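Local coordinates for protein AimR transcriptional regulator (Bacillus phage phi3T, PDB 5ZVV) that activates transcription of the phage aimX locus as a homodimer, apparently favouring lytic growth until the arbitrium peptide converts it to an inactive monomer, at residues A[84-88]-A[89-93]. Residues are numbered along the deposited sequence; the frame is centred on the assembly and turned at random.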
loop_
_atom_site.group_PDB
_atom_site.type_symbol
_atom_site.label_atom_id
_atom_site.label_comp_id
_atom_site.label_asym_id
_atom_site.label_seq_id
_atom_site.Cartn_x
_atom_site.Cartn_y
_atom_site.Cartn_z
ATOM N N GLU A 84 27.458 5.638 -5.702
ATOM C CA GLU A 84 26.505 4.662 -6.226
ATOM C C GLU A 84 27.105 3.259 -6.262
ATOM O O GLU A 84 26.454 2.283 -5.863
ATOM C CB GLU A 84 26.015 5.073 -7.616
ATOM C CG GLU A 84 25.336 3.943 -8.405
ATOM C CD GLU A 84 24.120 3.339 -7.704
ATOM O OE1 GLU A 84 23.615 3.924 -6.722
ATOM O OE2 GLU A 84 23.659 2.264 -8.145
ATOM N N TYR A 85 28.344 3.134 -6.742
ATOM C CA TYR A 85 28.990 1.825 -6.769
ATOM C C TYR A 85 29.169 1.270 -5.360
ATOM O O TYR A 85 28.967 0.074 -5.123
ATOM C CB TYR A 85 30.338 1.917 -7.488
ATOM C CG TYR A 85 30.919 0.577 -7.877
ATOM C CD1 TYR A 85 30.364 -0.169 -8.909
ATOM C CD2 TYR A 85 32.030 0.063 -7.222
ATOM C CE1 TYR A 85 30.893 -1.392 -9.272
ATOM C CE2 TYR A 85 32.568 -1.159 -7.577
ATOM C CZ TYR A 85 31.997 -1.881 -8.602
ATOM O OH TYR A 85 32.529 -3.099 -8.959
ATOM N N SER A 86 29.537 2.129 -4.408
ATOM C CA SER A 86 29.708 1.671 -3.034
ATOM C C SER A 86 28.391 1.180 -2.454
ATOM O O SER A 86 28.341 0.124 -1.814
ATOM C CB SER A 86 30.291 2.793 -2.175
ATOM O OG SER A 86 30.581 2.337 -0.866
ATOM N N ASP A 87 27.302 1.919 -2.689
ATOM C CA ASP A 87 26.036 1.544 -2.070
ATOM C C ASP A 87 25.426 0.310 -2.726
ATOM O O ASP A 87 24.806 -0.512 -2.042
ATOM C CB ASP A 87 25.052 2.708 -2.117
ATOM C CG ASP A 87 23.765 2.394 -1.387
ATOM O OD1 ASP A 87 23.775 2.408 -0.139
ATOM O OD2 ASP A 87 22.752 2.112 -2.061
ATOM N N ILE A 88 25.579 0.161 -4.046
ATOM C CA ILE A 88 24.998 -1.013 -4.691
ATOM C C ILE A 88 25.732 -2.280 -4.262
ATOM O O ILE A 88 25.143 -3.367 -4.234
ATOM C CB ILE A 88 24.983 -0.852 -6.225
ATOM C CG1 ILE A 88 23.978 -1.824 -6.848
ATOM C CG2 ILE A 88 26.368 -1.074 -6.815
ATOM C CD1 ILE A 88 23.827 -1.682 -8.348
ATOM N N ASN A 89 27.014 -2.167 -3.913
ATOM C CA ASN A 89 27.764 -3.291 -3.367
ATOM C C ASN A 89 27.510 -3.507 -1.880
ATOM O O ASN A 89 28.003 -4.496 -1.329
ATOM C CB ASN A 89 29.266 -3.085 -3.592
ATOM C CG ASN A 89 29.702 -3.427 -5.002
ATOM O OD1 ASN A 89 29.845 -4.599 -5.354
ATOM N ND2 ASN A 89 29.938 -2.403 -5.813
ATOM N N GLN A 90 26.760 -2.610 -1.233
ATOM C CA GLN A 90 26.484 -2.667 0.206
ATOM C C GLN A 90 27.767 -2.532 1.025
ATOM O O GLN A 90 27.935 -3.175 2.063
ATOM C CB GLN A 90 25.719 -3.939 0.583
ATOM C CG GLN A 90 24.291 -3.975 0.056
ATOM C CD GLN A 90 23.590 -5.290 0.344
ATOM O OE1 GLN A 90 24.175 -6.206 0.923
ATOM N NE2 GLN A 90 22.330 -5.391 -0.065
ATOM N N TRP A 91 28.679 -1.680 0.553
ATOM C CA TRP A 91 29.871 -1.316 1.317
ATOM C C TRP A 91 29.511 -0.136 2.222
ATOM O O TRP A 91 29.906 1.012 2.006
ATOM C CB TRP A 91 31.025 -0.987 0.378
ATOM C CG TRP A 91 31.407 -2.109 -0.539
ATOM C CD1 TRP A 91 31.103 -3.431 -0.391
ATOM C CD2 TRP A 91 32.169 -2.006 -1.748
ATOM N NE1 TRP A 91 31.631 -4.159 -1.431
ATOM C CE2 TRP A 91 32.294 -3.308 -2.275
ATOM C CE3 TRP A 91 32.762 -0.941 -2.436
ATOM C CZ2 TRP A 91 32.980 -3.572 -3.461
ATOM C CZ3 TRP A 91 33.449 -1.208 -3.611
ATOM C CH2 TRP A 91 33.549 -2.511 -4.111
ATOM N N ASP A 92 28.754 -0.457 3.277
ATOM C CA ASP A 92 28.056 0.565 4.057
ATOM C C ASP A 92 29.017 1.557 4.705
ATOM O O ASP A 92 28.746 2.763 4.725
ATOM C CB ASP A 92 27.188 -0.097 5.127
ATOM C CG ASP A 92 26.034 -0.882 4.541
ATOM O OD1 ASP A 92 25.596 -0.549 3.421
ATOM O OD2 ASP A 92 25.562 -1.832 5.204
ATOM N N THR A 93 30.127 1.068 5.262
ATOM C CA THR A 93 31.094 1.956 5.905
ATOM C C THR A 93 31.657 2.956 4.901
ATOM O O THR A 93 31.606 4.180 5.106
ATOM C CB THR A 93 32.217 1.123 6.533
ATOM O OG1 THR A 93 31.654 0.152 7.423
ATOM C CG2 THR A 93 33.184 2.009 7.307
HETATM O O HOH W 1 26.125 1.008 1.245
#
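The amide nitrogen ND2 of Asn89 sits over the centre of one face of the Tyr85 ring, 3.3 Å above its plane, with amide and ring planes 67° apart. Trp91 offers a face to CB of the same asparagine, which lies toward the rim of the indole. The two aromatic rings meet obliquely where Tyr85 CE2 touches Trp91 CH2 at 3.8 Å, their planes nearly perpendicular at 84°. The broad indole also reaches Glu61 and Glu62 of helix 61-69, so a large flat side chain suits this buried spot. Asparagine suits its place because its short side chain folds back on the helix end: with CG beside its own backbone N (chi1 -79°), ND2 gives a hydrogen bond of 2.7 Å to Tyr85 O. Asn89 N donates to the same oxygen from the opposite face of the carbonyl plane, a longer bond of 3.2 Å, so one carbonyl of the last turn is gripped twice by one residue. Tyr85 in turn packs on Leu65 and Phe69 and reaches Glu61 with its hydroxyl.

Beyond Asn89 the chain turns through Gln90, whose extended, polar side chain suits an exposed corner. The small Ser86 lets Trp91 CB come against its OG, and this hydroxyl bonds to Thr95 in the following helix. A water donates to both Asp87 OD1 and Asp92 OD1, bridging two carboxylates that would otherwise probably repel; Asp87 is also salt-bridged to Arg192. Trp91 N bonds to Ser86 O at 3.0 Å, and Gln90 N donates a hydrogen bond to Asp87 O from above the carbonyl plane, not along a lone pair. With the positive phi of Gln90, this pair makes a Schellman motif ending helix 77-88, followed at once by Trp91 as N-cap of helix 92-103: a tight corner between consecutive helices, consistent with the TPR-like helical repeats of AimR.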